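Local structure of glycoside Hydrolase Family 43_12 (Metagenome, 7JVH) at residues F80-G85 against V398-P403; S108-T113 against T139-A144; Y73-S78 against P87-T92; N466-Y471 against T489-R494; V483-K488 against V503-I508. The protein is a family 43 glycoside hydrolase that probably cleaves glycosidic bonds of plant cell-wall polysaccharides such as arabinoxylan. All blocks are in the same frame, centred on the assembly; numbering follows the deposited sequence.

Contact 1 (F80-G85 against V398-P403); sequences FAMFPG and VAMRGP
Ala399 O receives one hydrogen bond and one weaker CA-H contact from across the contact: Phe83 N donates to Ala399 O over 2.8 Å at 161°, and Met82 CA turns its hydrogen to Ala399 O from 3.5 Å. Together the segments make a very short antiparallel ribbon, a compact example of how main-chain bonds can weld two domains, here the family 43 propeller and the concanavalin A-like sandwich. Phe83 and Ala399 are the hydrogen-bonded pair, with Ala399 N returning a 2.9 Å bond to Phe83 O. Met82 and Met400, both selenomethionine, form the non-hydrogen-bonded pair. Beyond the ribbon, Arg401 N reaches Ala81 O at 3.0 Å.

On the selenomethionine face the two side chains cross obliquely. Met82 runs out extended, placing its CG 4.0 Å from Met400 SE and resting its SE against Val398 CG2. Met400 is instead folded at its second and third torsions, which brings its CE 3.7 Å from Ala81 CB. Phe435 and Leu560 of the sandwich strands touch the same cluster. The polar end of Arg401 leads elsewhere, NE to Cys115 O and NH2 to Glu467.

Phe83 and Ala399 turn to the opposite face. With CG anti to the backbone N (chi1 -172°), the Phe83 ring lies obliquely beside the 402-403 backbone: CD2 is 3.5 Å from Pro403 CA, and CE2 is 3.6 Å from Pro403 CB.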
# COMPACT_ATOMS: atom_id res chain seq x y z
N PHE A 80 6.42 -1.21 1.13
CA PHE A 80 7.69 -0.67 0.63
C PHE A 80 8.46 0.04 1.76
O PHE A 80 8.74 -0.60 2.78
CB PHE A 80 7.40 0.10 -0.67
CG PHE A 80 6.67 -0.75 -1.67
CD1 PHE A 80 7.36 -1.61 -2.49
CD2 PHE A 80 5.29 -0.78 -1.70
CE1 PHE A 80 6.70 -2.44 -3.37
CE2 PHE A 80 4.63 -1.64 -2.58
CZ PHE A 80 5.34 -2.47 -3.41
N ALA A 81 8.78 1.33 1.62
CA ALA A 81 9.59 2.04 2.63
C ALA A 81 8.84 2.72 3.78
O ALA A 81 9.44 3.41 4.60
CB ALA A 81 10.51 3.04 1.94
N MSE A 82 7.52 2.53 3.84
CA MSE A 82 6.71 3.17 4.86
C MSE A 82 6.86 2.38 6.16
O MSE A 82 7.11 1.18 6.13
CB MSE A 82 5.24 3.22 4.42
CG MSE A 82 5.00 4.01 3.14
SE MSE A 82 3.09 3.89 2.62
CE MSE A 82 2.74 4.72 0.87
N PHE A 83 6.76 3.08 7.30
CA PHE A 83 6.84 2.45 8.60
C PHE A 83 5.76 2.99 9.53
O PHE A 83 5.59 4.21 9.63
CB PHE A 83 8.20 2.63 9.25
CG PHE A 83 8.38 1.82 10.49
CD1 PHE A 83 8.83 0.50 10.42
CD2 PHE A 83 8.05 2.35 11.73
CE1 PHE A 83 8.97 -0.24 11.58
CE2 PHE A 83 8.19 1.60 12.88
CZ PHE A 83 8.66 0.31 12.81
N PRO A 84 4.98 2.14 10.24
CA PRO A 84 5.12 0.68 10.16
C PRO A 84 4.68 0.13 8.82
O PRO A 84 4.01 0.84 8.07
CB PRO A 84 4.18 0.21 11.27
CG PRO A 84 3.16 1.29 11.36
CD PRO A 84 3.91 2.55 11.16
N GLY A 85 5.06 -1.12 8.54
CA GLY A 85 4.80 -1.76 7.26
C GLY A 85 3.76 -2.85 7.38
O GLY A 85 3.51 -3.34 8.48
N VAL A 398 1.51 6.89 8.68
CA VAL A 398 2.81 6.28 8.46
C VAL A 398 3.90 7.35 8.39
O VAL A 398 3.63 8.52 8.12
CB VAL A 398 2.84 5.46 7.15
CG1 VAL A 398 1.89 4.27 7.25
CG2 VAL A 398 2.50 6.33 5.93
N ALA A 399 5.14 6.92 8.66
CA ALA A 399 6.34 7.73 8.48
C ALA A 399 7.16 7.07 7.38
O ALA A 399 6.98 5.89 7.09
CB ALA A 399 7.12 7.80 9.78
N MSE A 400 8.04 7.85 6.75
CA MSE A 400 8.95 7.34 5.73
C MSE A 400 10.27 6.94 6.39
O MSE A 400 10.88 7.75 7.07
CB MSE A 400 9.20 8.40 4.65
CG MSE A 400 7.99 8.71 3.79
SE MSE A 400 7.42 7.15 2.76
CE MSE A 400 9.08 6.42 1.97
N ARG A 401 10.67 5.68 6.20
CA ARG A 401 12.02 5.21 6.51
C ARG A 401 12.40 5.20 8.00
O ARG A 401 13.58 5.22 8.33
CB ARG A 401 13.06 6.00 5.70
CG ARG A 401 12.83 5.96 4.19
CD ARG A 401 13.99 6.57 3.43
NE ARG A 401 13.95 6.19 2.03
CZ ARG A 401 13.41 6.91 1.04
NH1 ARG A 401 12.83 8.08 1.28
NH2 ARG A 401 13.46 6.45 -0.21
N GLY A 402 11.41 5.13 8.89
CA GLY A 402 11.66 5.09 10.32
C GLY A 402 10.39 5.27 11.15
O GLY A 402 9.34 5.61 10.62
N PRO A 403 10.47 5.05 12.48
CA PRO A 403 9.30 5.19 13.35
C PRO A 403 8.99 6.64 13.70
O PRO A 403 9.91 7.45 13.87
CB PRO A 403 9.70 4.40 14.61
CG PRO A 403 11.19 4.42 14.62
CD PRO A 403 11.68 4.63 13.21

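Contact 2 (S108-T113 against T139-A144); sequences SQLDPT and TTEFCA
Asp111 N donates to Ala144 O over 3.0 Å at 162°, the one hydrogen bond between these segments. It is a straight bond at the hydrogen, yet the donor stands 42° out of the carbonyl plane. This bond ties the loop that precedes the second propeller blade to the residues just past the end of strand 134-142, where an inverse gamma turn centred on Phe142 swings the chain round. Within the loop, Thr113 OG1 meets the syn side of Asp111 OD1 at 2.6 Å.

Apolar contact gathers round one sulfur. Cys143 SG lies 3.6 Å from Leu110 CD1 and 4.2 Å from Pro112 CB. A chi1 of 170° swings the isobutyl group of Leu110 away from its own amide, which lets CD1 reach both this sulfur and Glu141, where it is packed tightly, 3.2 Å from OE1.

The third kind of contact sets acceptor against acceptor. Gln109 O stands straight ahead of the CG-CD bond of Glu141, straddled by the carboxylate: OE1 is 2.9 Å and OE2 3.0 Å from Gln109 O. With an alanine in place of Glu141, a gap would probably open beside Leu110 CD1, and Cys146 N would lose the weak hydrogen bond it gives OE2. So close an approach of a carbonyl to a buried carboxylate would be expected to make Glu141 hold a proton more readily.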
# COMPACT_ATOMS: atom_id res chain seq x y z
N SER A 108 13.04 -4.07 14.95
CA SER A 108 13.62 -5.42 14.85
C SER A 108 13.03 -6.29 13.73
O SER A 108 13.60 -7.30 13.36
CB SER A 108 13.49 -6.16 16.18
OG SER A 108 12.12 -6.29 16.54
N GLN A 109 11.86 -5.89 13.22
CA GLN A 109 11.21 -6.56 12.10
C GLN A 109 11.50 -5.85 10.78
O GLN A 109 11.52 -6.48 9.72
CB GLN A 109 9.69 -6.60 12.31
CG GLN A 109 9.23 -7.43 13.51
CD GLN A 109 7.77 -7.15 13.88
OE1 GLN A 109 7.36 -5.98 13.99
NE2 GLN A 109 7.00 -8.21 14.10
N LEU A 110 11.71 -4.53 10.86
CA LEU A 110 11.80 -3.66 9.69
C LEU A 110 12.45 -2.33 10.08
O LEU A 110 11.94 -1.61 10.94
CB LEU A 110 10.40 -3.41 9.11
CG LEU A 110 10.17 -2.36 8.03
CD1 LEU A 110 10.90 -2.68 6.73
CD2 LEU A 110 8.68 -2.23 7.76
N ASP A 111 13.58 -2.02 9.43
CA ASP A 111 14.38 -0.84 9.72
C ASP A 111 14.74 -0.17 8.40
O ASP A 111 15.83 -0.40 7.87
CB ASP A 111 15.64 -1.25 10.49
CG ASP A 111 16.57 -0.09 10.78
OD1 ASP A 111 16.18 1.06 10.57
OD2 ASP A 111 17.72 -0.34 11.21
N PRO A 112 13.83 0.66 7.84
CA PRO A 112 14.00 1.17 6.48
C PRO A 112 14.76 2.51 6.38
O PRO A 112 14.58 3.22 5.39
CB PRO A 112 12.55 1.33 6.01
CG PRO A 112 11.75 1.57 7.27
CD PRO A 112 12.58 1.13 8.45
N THR A 113 15.61 2.80 7.37
CA THR A 113 16.44 4.01 7.41
C THR A 113 16.89 4.51 6.04
O THR A 113 16.65 5.65 5.70
CB THR A 113 17.67 3.77 8.30
OG1 THR A 113 17.26 3.17 9.52
CG2 THR A 113 18.41 5.06 8.61
N THR A 139 6.96 -12.61 3.41
CA THR A 139 7.24 -11.58 2.41
C THR A 139 8.73 -11.48 2.06
O THR A 139 9.55 -12.20 2.62
CB THR A 139 6.73 -10.22 2.93
OG1 THR A 139 6.82 -9.24 1.89
CG2 THR A 139 7.51 -9.77 4.14
N THR A 140 9.05 -10.58 1.13
CA THR A 140 10.43 -10.21 0.81
C THR A 140 10.68 -8.79 1.32
O THR A 140 9.94 -7.85 1.00
CB THR A 140 10.69 -10.24 -0.70
OG1 THR A 140 10.17 -11.46 -1.26
CG2 THR A 140 12.17 -10.21 -1.00
N GLU A 141 11.73 -8.65 2.13
CA GLU A 141 12.10 -7.39 2.75
C GLU A 141 13.45 -6.93 2.18
O GLU A 141 14.48 -7.31 2.68
CB GLU A 141 12.15 -7.55 4.28
CG GLU A 141 12.76 -6.36 5.04
CD GLU A 141 12.45 -6.38 6.52
OE1 GLU A 141 11.42 -5.85 6.90
OE2 GLU A 141 13.25 -6.93 7.30
N PHE A 142 13.39 -6.11 1.12
CA PHE A 142 14.55 -5.54 0.44
C PHE A 142 15.03 -4.30 1.16
O PHE A 142 15.01 -3.21 0.61
CB PHE A 142 14.22 -5.21 -1.02
CG PHE A 142 14.09 -6.42 -1.91
CD1 PHE A 142 15.13 -7.37 -2.00
CD2 PHE A 142 12.95 -6.63 -2.68
CE1 PHE A 142 15.01 -8.47 -2.83
CE2 PHE A 142 12.85 -7.75 -3.52
CZ PHE A 142 13.88 -8.66 -3.59
N CYS A 143 15.43 -4.50 2.42
CA CYS A 143 16.07 -3.51 3.27
C CYS A 143 16.39 -4.23 4.58
O CYS A 143 16.07 -5.41 4.71
CB CYS A 143 15.18 -2.26 3.48
SG CYS A 143 13.80 -2.40 4.66
N ALA A 144 17.04 -3.54 5.52
CA ALA A 144 17.39 -4.11 6.82
C ALA A 144 16.13 -4.39 7.65
O ALA A 144 15.11 -3.73 7.44
CB ALA A 144 18.33 -3.17 7.55

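Contact 3 (Y73-S78 against P87-T92); sequences YYLVNS and PIFHST
Pro87 opens the pairing by setting its CD 3.6 Å from Asn77 O, while its own carbonyl faces the CA hydrogen of Val76. Ile88 then lies side by side with Val76, its CB and CG1 against Val76 CG1. Phe89 is locked by two bonds with Leu75: Phe89 N to Leu75 O spans 2.8 Å at 172°, and Leu75 N to Phe89 O 2.9 Å. Its ring edge lies by Asn77, CE1 3.7 Å from OD1; Asn77 ND2 is held by Thr336 and Pro62.

His90 turns to the other face, where CD2 lies 3.9 Å from Tyr74 CE2 with the ring planes at 50°; its NE2 bonds to Asp72. Ser91 O accepts from Tyr73 N at 2.9 Å. Tyr73 keeps CG beside that same N (chi1 -63°), which brings its ring edge to Ser91 O, 3.2 Å from CD2, and to Thr92 O. A serine in place of Tyr73 would probably leave Glu309 O without the hydroxyl it bonds and open a gap beside Ser91 and Thr92. Strands 72-76 and 85-91 are the middle pair of a four-stranded antiparallel blade, the repeating sheet of the family 43 five-bladed propeller.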
# COMPACT_ATOMS: atom_id res chain seq x y z
N TYR A 73 -11.73 -12.85 9.24
CA TYR A 73 -10.90 -12.65 8.06
C TYR A 73 -9.80 -11.65 8.39
O TYR A 73 -10.02 -10.72 9.15
CB TYR A 73 -11.72 -12.12 6.87
CG TYR A 73 -12.81 -13.04 6.37
CD1 TYR A 73 -12.51 -14.11 5.53
CD2 TYR A 73 -14.16 -12.85 6.73
CE1 TYR A 73 -13.50 -14.96 5.07
CE2 TYR A 73 -15.15 -13.70 6.28
CZ TYR A 73 -14.81 -14.75 5.45
OH TYR A 73 -15.79 -15.61 5.01
N TYR A 74 -8.62 -11.87 7.81
CA TYR A 74 -7.48 -10.96 7.94
C TYR A 74 -6.90 -10.68 6.56
O TYR A 74 -6.76 -11.58 5.75
CB TYR A 74 -6.43 -11.52 8.89
CG TYR A 74 -6.95 -11.76 10.30
CD1 TYR A 74 -7.55 -12.96 10.63
CD2 TYR A 74 -6.83 -10.79 11.28
CE1 TYR A 74 -8.03 -13.20 11.91
CE2 TYR A 74 -7.30 -11.02 12.56
CZ TYR A 74 -7.90 -12.22 12.87
OH TYR A 74 -8.38 -12.45 14.13
N LEU A 75 -6.60 -9.40 6.31
CA LEU A 75 -6.17 -8.94 4.99
C LEU A 75 -4.98 -8.02 5.17
O LEU A 75 -5.00 -7.15 6.04
CB LEU A 75 -7.33 -8.22 4.30
CG LEU A 75 -7.03 -7.36 3.06
CD1 LEU A 75 -6.92 -8.20 1.79
CD2 LEU A 75 -8.11 -6.28 2.95
N VAL A 76 -3.95 -8.22 4.34
CA VAL A 76 -2.71 -7.47 4.42
C VAL A 76 -2.21 -7.03 3.05
O VAL A 76 -2.63 -7.58 2.02
CB VAL A 76 -1.62 -8.25 5.17
CG1 VAL A 76 -2.06 -8.57 6.59
CG2 VAL A 76 -1.25 -9.53 4.43
N ASN A 77 -1.31 -6.04 3.05
CA ASN A 77 -0.81 -5.35 1.86
C ASN A 77 0.70 -5.05 1.95
O ASN A 77 1.28 -4.97 3.04
CB ASN A 77 -1.57 -4.04 1.69
CG ASN A 77 -3.07 -4.23 1.60
OD1 ASN A 77 -3.81 -4.07 2.58
ND2 ASN A 77 -3.53 -4.57 0.40
N SER A 78 1.34 -4.89 0.79
CA SER A 78 2.70 -4.42 0.68
C SER A 78 2.75 -2.94 1.04
O SER A 78 1.74 -2.25 0.97
CB SER A 78 3.26 -4.65 -0.72
OG SER A 78 2.39 -4.19 -1.73
N PRO A 87 -0.01 -3.14 6.60
CA PRO A 87 -1.19 -2.88 7.41
C PRO A 87 -2.06 -4.13 7.39
O PRO A 87 -2.07 -4.82 6.37
CB PRO A 87 -1.86 -1.72 6.69
CG PRO A 87 -1.40 -1.84 5.28
CD PRO A 87 -0.02 -2.43 5.31
N ILE A 88 -2.73 -4.42 8.51
CA ILE A 88 -3.56 -5.61 8.63
C ILE A 88 -4.99 -5.24 9.05
O ILE A 88 -5.21 -4.55 10.05
CB ILE A 88 -2.90 -6.66 9.56
CG1 ILE A 88 -3.82 -7.89 9.71
CG2 ILE A 88 -2.52 -6.06 10.90
CD1 ILE A 88 -3.09 -9.12 10.21
N PHE A 89 -5.96 -5.69 8.24
CA PHE A 89 -7.38 -5.40 8.43
C PHE A 89 -8.12 -6.66 8.84
O PHE A 89 -7.82 -7.74 8.37
CB PHE A 89 -7.97 -4.82 7.15
CG PHE A 89 -7.28 -3.56 6.68
CD1 PHE A 89 -6.20 -3.63 5.82
CD2 PHE A 89 -7.71 -2.30 7.12
CE1 PHE A 89 -5.56 -2.47 5.38
CE2 PHE A 89 -7.07 -1.15 6.70
CZ PHE A 89 -5.99 -1.23 5.83
N HIS A 90 -9.10 -6.49 9.74
CA HIS A 90 -9.97 -7.58 10.22
C HIS A 90 -11.43 -7.32 9.86
O HIS A 90 -11.88 -6.19 9.91
CB HIS A 90 -9.79 -7.78 11.74
CG HIS A 90 -10.89 -8.57 12.39
ND1 HIS A 90 -11.98 -7.97 12.98
CD2 HIS A 90 -11.05 -9.90 12.56
CE1 HIS A 90 -12.78 -8.90 13.48
NE2 HIS A 90 -12.23 -10.08 13.24
N SER A 91 -12.14 -8.38 9.49
CA SER A 91 -13.56 -8.32 9.10
C SER A 91 -14.24 -9.69 9.28
O SER A 91 -13.63 -10.73 9.05
CB SER A 91 -13.69 -7.86 7.65
OG SER A 91 -15.03 -7.91 7.18
N THR A 92 -15.52 -9.66 9.67
CA THR A 92 -16.33 -10.87 9.77
C THR A 92 -17.25 -11.07 8.57
O THR A 92 -17.88 -12.12 8.46
CB THR A 92 -17.18 -10.87 11.05
OG1 THR A 92 -17.98 -9.69 11.08
CG2 THR A 92 -16.30 -10.92 12.28

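Contact 4 (N466-Y471 against T489-R494); sequences NEACNY and TVRPQR
Asn470 and Thr489 exchange two main-chain hydrogen bonds: Asn470 N to Thr489 O and Thr489 N to Asn470 O, each 3.1 Å. They form an antiparallel hydrogen-bonded pair whose side chains lie alongside one another. Beyond this pair the pattern changes, since Arg491 N donates not to an oxygen but to Cys469 SG, 3.6 Å away. With SG anti to its own carbonyl carbon (chi1 -80°), the sulfur is carried toward the 489-494 backbone.

Ionic contact is looser. Arg491 NH2 meets Glu467 OE2 at 3.5 Å in a weak salt bridge; the oxygen lies in the guanidinium plane at its edge, with carboxylate and guanidinium planes 79° apart. Glu467 OE1 has another mate, Arg401, so this carboxylate is shared between two arginines.

A type I turn from Asn466 to Cys469, the connection between strands 458-464 and 469-477 of the sandwich, precedes the Asn470-Thr489 pair and carries Glu467. Ala468 N donates to Asn466 OD1 over 2.8 Å, an Asx turn, while Asn466 O accepts from both Cys469 N and Asn470 ND2. The side-chain amide of Asn470, through ND2, thus ties the start of its strand back to the turn.

Packing centres on Ala468. Its CB stands over the centre of one guanidinium face, 3.5 Å from Arg491 CZ, and also touches Arg491 CB. Thr489 CG2 comes to 3.5 Å from Ala468 CA, and Phe498 from a nearby loop packs on both Ala468 and Thr489.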
# COMPACT_ATOMS: atom_id res chain seq x y z
N ASN A 466 8.03 10.58 -3.86
CA ASN A 466 9.32 10.18 -3.32
C ASN A 466 10.18 11.40 -2.93
O ASN A 466 9.78 12.56 -3.15
CB ASN A 466 10.07 9.20 -4.25
CG ASN A 466 10.56 9.83 -5.53
OD1 ASN A 466 11.19 10.88 -5.52
ND2 ASN A 466 10.28 9.16 -6.63
N GLU A 467 11.34 11.13 -2.35
CA GLU A 467 12.24 12.15 -1.82
C GLU A 467 12.58 13.27 -2.84
O GLU A 467 12.95 14.36 -2.44
CB GLU A 467 13.53 11.53 -1.29
CG GLU A 467 14.30 10.69 -2.32
CD GLU A 467 13.90 9.22 -2.38
OE1 GLU A 467 13.07 8.75 -1.58
OE2 GLU A 467 14.47 8.51 -3.21
N ALA A 468 12.44 12.98 -4.13
CA ALA A 468 12.74 13.92 -5.21
C ALA A 468 11.52 14.23 -6.08
O ALA A 468 11.63 14.80 -7.16
CB ALA A 468 13.87 13.38 -6.09
N CYS A 469 10.34 13.83 -5.59
CA CYS A 469 9.06 14.07 -6.26
C CYS A 469 8.07 14.43 -5.17
O CYS A 469 7.30 13.59 -4.69
CB CYS A 469 8.63 12.81 -7.02
SG CYS A 469 9.46 12.64 -8.63
N ASN A 470 8.11 15.71 -4.78
CA ASN A 470 7.27 16.22 -3.71
C ASN A 470 7.00 17.71 -3.79
O ASN A 470 7.75 18.45 -4.44
CB ASN A 470 7.86 15.86 -2.34
CG ASN A 470 9.27 16.41 -2.14
OD1 ASN A 470 9.46 17.61 -1.94
ND2 ASN A 470 10.26 15.52 -2.17
N TYR A 471 5.90 18.13 -3.15
CA TYR A 471 5.53 19.53 -2.96
C TYR A 471 5.43 19.80 -1.47
O TYR A 471 4.83 19.02 -0.74
CB TYR A 471 4.19 19.82 -3.61
CG TYR A 471 4.15 19.63 -5.11
CD1 TYR A 471 5.13 20.17 -5.92
CD2 TYR A 471 3.11 18.94 -5.72
CE1 TYR A 471 5.11 19.99 -7.30
CE2 TYR A 471 3.08 18.77 -7.09
CZ TYR A 471 4.08 19.31 -7.87
OH TYR A 471 4.06 19.17 -9.23
N THR A 489 10.30 19.64 -5.69
CA THR A 489 11.43 18.86 -6.16
C THR A 489 10.87 17.86 -7.14
O THR A 489 9.97 17.10 -6.79
CB THR A 489 12.16 18.14 -5.02
OG1 THR A 489 12.59 19.10 -4.04
CG2 THR A 489 13.40 17.38 -5.55
N VAL A 490 11.40 17.86 -8.37
CA VAL A 490 10.91 17.06 -9.48
C VAL A 490 12.04 16.18 -10.05
O VAL A 490 13.05 16.71 -10.50
CB VAL A 490 10.38 17.97 -10.60
CG1 VAL A 490 9.69 17.14 -11.68
CG2 VAL A 490 9.43 19.03 -10.03
N ARG A 491 11.86 14.85 -10.03
CA ARG A 491 12.80 13.90 -10.66
C ARG A 491 12.08 12.77 -11.39
O ARG A 491 11.61 11.82 -10.75
CB ARG A 491 13.76 13.29 -9.63
CG ARG A 491 14.81 12.35 -10.26
CD ARG A 491 15.68 11.64 -9.22
NE ARG A 491 14.86 10.79 -8.38
CZ ARG A 491 15.19 10.34 -7.17
NH1 ARG A 491 16.37 10.63 -6.62
NH2 ARG A 491 14.29 9.59 -6.51
N PRO A 492 11.99 12.80 -12.73
CA PRO A 492 11.45 11.67 -13.49
C PRO A 492 12.31 10.40 -13.36
O PRO A 492 13.51 10.49 -13.10
CB PRO A 492 11.44 12.17 -14.94
CG PRO A 492 12.36 13.33 -14.98
CD PRO A 492 12.40 13.93 -13.60
N GLN A 493 11.67 9.24 -13.52
CA GLN A 493 12.27 7.91 -13.43
C GLN A 493 13.76 7.80 -13.74
O GLN A 493 14.56 7.37 -12.89
CB GLN A 493 11.55 6.99 -14.41
CG GLN A 493 10.39 6.25 -13.79
CD GLN A 493 9.77 5.28 -14.74
OE1 GLN A 493 9.97 4.06 -14.62
NE2 GLN A 493 9.02 5.79 -15.71
N ARG A 494 14.13 8.16 -14.98
CA ARG A 494 15.42 7.83 -15.57
C ARG A 494 16.52 8.86 -15.29
O ARG A 494 17.66 8.65 -15.70
CB ARG A 494 15.23 7.65 -17.08
CG ARG A 494 14.35 6.46 -17.44
CD ARG A 494 15.10 5.18 -17.12
NE ARG A 494 14.33 3.97 -17.44
CZ ARG A 494 13.37 3.46 -16.67
NH1 ARG A 494 13.03 4.05 -15.52
NH2 ARG A 494 12.73 2.35 -17.05

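Contact 5 (V483-K488 against V503-I508); sequences VLVLEK and VAKEPI
Leu486 O answers two amides of the facing strand: Val503 N reaches it at 2.8 Å, bent to 139°, while Ala504 N approaches Leu486 O more directly but at 3.4 Å, a weak bond. Two residues thus stand opposite one, the classic beta bulge, and a single carbonyl serves a doubled set of donors. The rest is regular antiparallel pairing. Ala504 O receives Leu486 N at 2.9 Å, the donor tilted from the carbonyl plane. Glu506 O takes Leu484 N at 2.8 Å and 174°, and Leu484 O accepts Glu506 N at 3.0 Å. Leu484 O also draws the CA hydrogen of Lys505. The alternate residues Val483, Val485 and Glu487 bond through their backbones to strand 469-477 instead.

Two charged ends find partners outside the pairing. Lys505 runs extended past Val483 and Val485 to a salt bridge between its NZ and Glu478. Glu487 OE1 bonds to a glycerol molecule, probably from the crystallisation liquor.

On the face of Leu484 and Leu486, Leu484 CD1 meets Ile508 CG2 at 4.1 Å and Leu486 CD2 lies 4.0 Å from Val503 CG1. The same valine is crossed at about a right angle by the aliphatic part of Lys488, whose CG is 3.6 Å from Val503 CG2. The two leucines turn toward strand 525-531 of the second sandwich sheet, while Val503 and Ala504 touch strand 536-544. Strand 501-507 is the outermost of its six-stranded sheet, with 482-489 between it and 469-477.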
# COMPACT_ATOMS: atom_id res chain seq x y z
N VAL A 483 7.61 33.50 7.50
CA VAL A 483 7.35 33.53 6.07
C VAL A 483 6.76 32.18 5.67
O VAL A 483 6.92 31.20 6.38
CB VAL A 483 8.65 33.77 5.27
CG1 VAL A 483 9.22 35.12 5.62
CG2 VAL A 483 9.66 32.66 5.56
N LEU A 484 6.06 32.15 4.54
CA LEU A 484 5.59 30.91 3.97
C LEU A 484 6.34 30.64 2.68
O LEU A 484 6.46 31.52 1.84
CB LEU A 484 4.07 30.92 3.71
CG LEU A 484 3.12 30.62 4.85
CD1 LEU A 484 1.70 30.77 4.34
CD2 LEU A 484 3.36 29.23 5.43
N VAL A 485 6.84 29.40 2.55
CA VAL A 485 7.63 28.98 1.41
C VAL A 485 6.99 27.73 0.79
O VAL A 485 6.69 26.76 1.49
CB VAL A 485 9.09 28.72 1.83
CG1 VAL A 485 9.93 28.25 0.63
CG2 VAL A 485 9.70 29.98 2.44
N LEU A 486 6.77 27.79 -0.52
CA LEU A 486 6.29 26.68 -1.31
C LEU A 486 7.46 26.21 -2.19
O LEU A 486 8.03 27.00 -2.96
CB LEU A 486 5.11 27.11 -2.18
CG LEU A 486 4.39 26.05 -3.02
CD1 LEU A 486 3.75 24.97 -2.19
CD2 LEU A 486 3.33 26.75 -3.87
N GLU A 487 7.82 24.93 -2.04
CA GLU A 487 8.91 24.32 -2.78
C GLU A 487 8.45 23.08 -3.50
O GLU A 487 7.60 22.33 -3.00
CB GLU A 487 10.04 23.95 -1.82
CG GLU A 487 10.92 25.13 -1.40
CD GLU A 487 11.80 24.80 -0.21
OE1 GLU A 487 11.51 23.82 0.52
OE2 GLU A 487 12.78 25.54 0.00
N LYS A 488 9.02 22.86 -4.69
CA LYS A 488 8.90 21.59 -5.40
C LYS A 488 10.28 20.97 -5.61
O LYS A 488 11.30 21.67 -5.69
CB LYS A 488 8.23 21.81 -6.75
CG LYS A 488 9.03 22.66 -7.72
CD LYS A 488 8.34 22.76 -9.06
CE LYS A 488 9.19 23.49 -10.07
NZ LYS A 488 8.45 23.46 -11.35
N VAL A 503 8.81 27.64 -5.53
CA VAL A 503 7.71 27.96 -6.43
C VAL A 503 7.13 29.33 -6.09
O VAL A 503 6.87 30.14 -6.98
CB VAL A 503 6.58 26.90 -6.36
CG1 VAL A 503 5.41 27.31 -7.23
CG2 VAL A 503 7.10 25.53 -6.78
N ALA A 504 6.92 29.58 -4.79
CA ALA A 504 6.33 30.79 -4.26
C ALA A 504 6.81 31.06 -2.83
O ALA A 504 7.31 30.16 -2.15
CB ALA A 504 4.82 30.69 -4.27
N LYS A 505 6.64 32.31 -2.40
CA LYS A 505 7.06 32.78 -1.07
C LYS A 505 6.31 34.06 -0.72
O LYS A 505 6.23 34.97 -1.55
CB LYS A 505 8.59 33.00 -1.06
CG LYS A 505 9.16 33.38 0.28
CD LYS A 505 10.59 33.84 0.21
CE LYS A 505 11.04 34.31 1.59
NZ LYS A 505 12.51 34.56 1.69
N GLU A 506 5.76 34.12 0.49
CA GLU A 506 5.02 35.29 1.00
C GLU A 506 5.30 35.48 2.49
O GLU A 506 5.30 34.51 3.24
CB GLU A 506 3.50 35.15 0.83
CG GLU A 506 3.00 35.08 -0.59
CD GLU A 506 3.13 36.37 -1.37
OE1 GLU A 506 3.39 37.47 -0.79
OE2 GLU A 506 2.98 36.30 -2.60
N PRO A 507 5.55 36.72 2.96
CA PRO A 507 5.64 36.98 4.40
C PRO A 507 4.27 36.97 5.06
O PRO A 507 3.28 37.21 4.39
CB PRO A 507 6.25 38.38 4.46
CG PRO A 507 5.91 39.01 3.15
CD PRO A 507 5.75 37.93 2.14
N ILE A 508 4.23 36.67 6.36
CA ILE A 508 2.97 36.63 7.11
C ILE A 508 3.08 37.35 8.47
O ILE A 508 2.27 37.11 9.38
CB ILE A 508 2.51 35.17 7.32
CG1 ILE A 508 3.57 34.35 8.05
CG2 ILE A 508 2.23 34.51 5.98
CD1 ILE A 508 3.07 33.02 8.54

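Overall arrangement
Taken together, the five contacts trace a path from propeller to sandwich. Contacts 1, 3 and 4 are buried; contacts 2 and 5 are partly so, and contact 5 runs along a sheet edge, its centre about 31 Å from the centre of the chain. Contacts 3 and 5 are antiparallel strand pairings inside one domain each, that of contact 5 broken by a bulge, whereas contact 1 joins the two domains and contact 2 packs a loop against it, Phe83 CE1 lying 3.3 Å from Leu110 O. Contact 1 reaches contact 4 through charge, Arg401 NH2 to Glu467 OE1 at 2.7 Å. Strand 482-489 serves two contacts: its end meets the start of 469-477 in contact 4, with sulfur and guanidinium chemistry, and it pairs with 501-507 in contact 5.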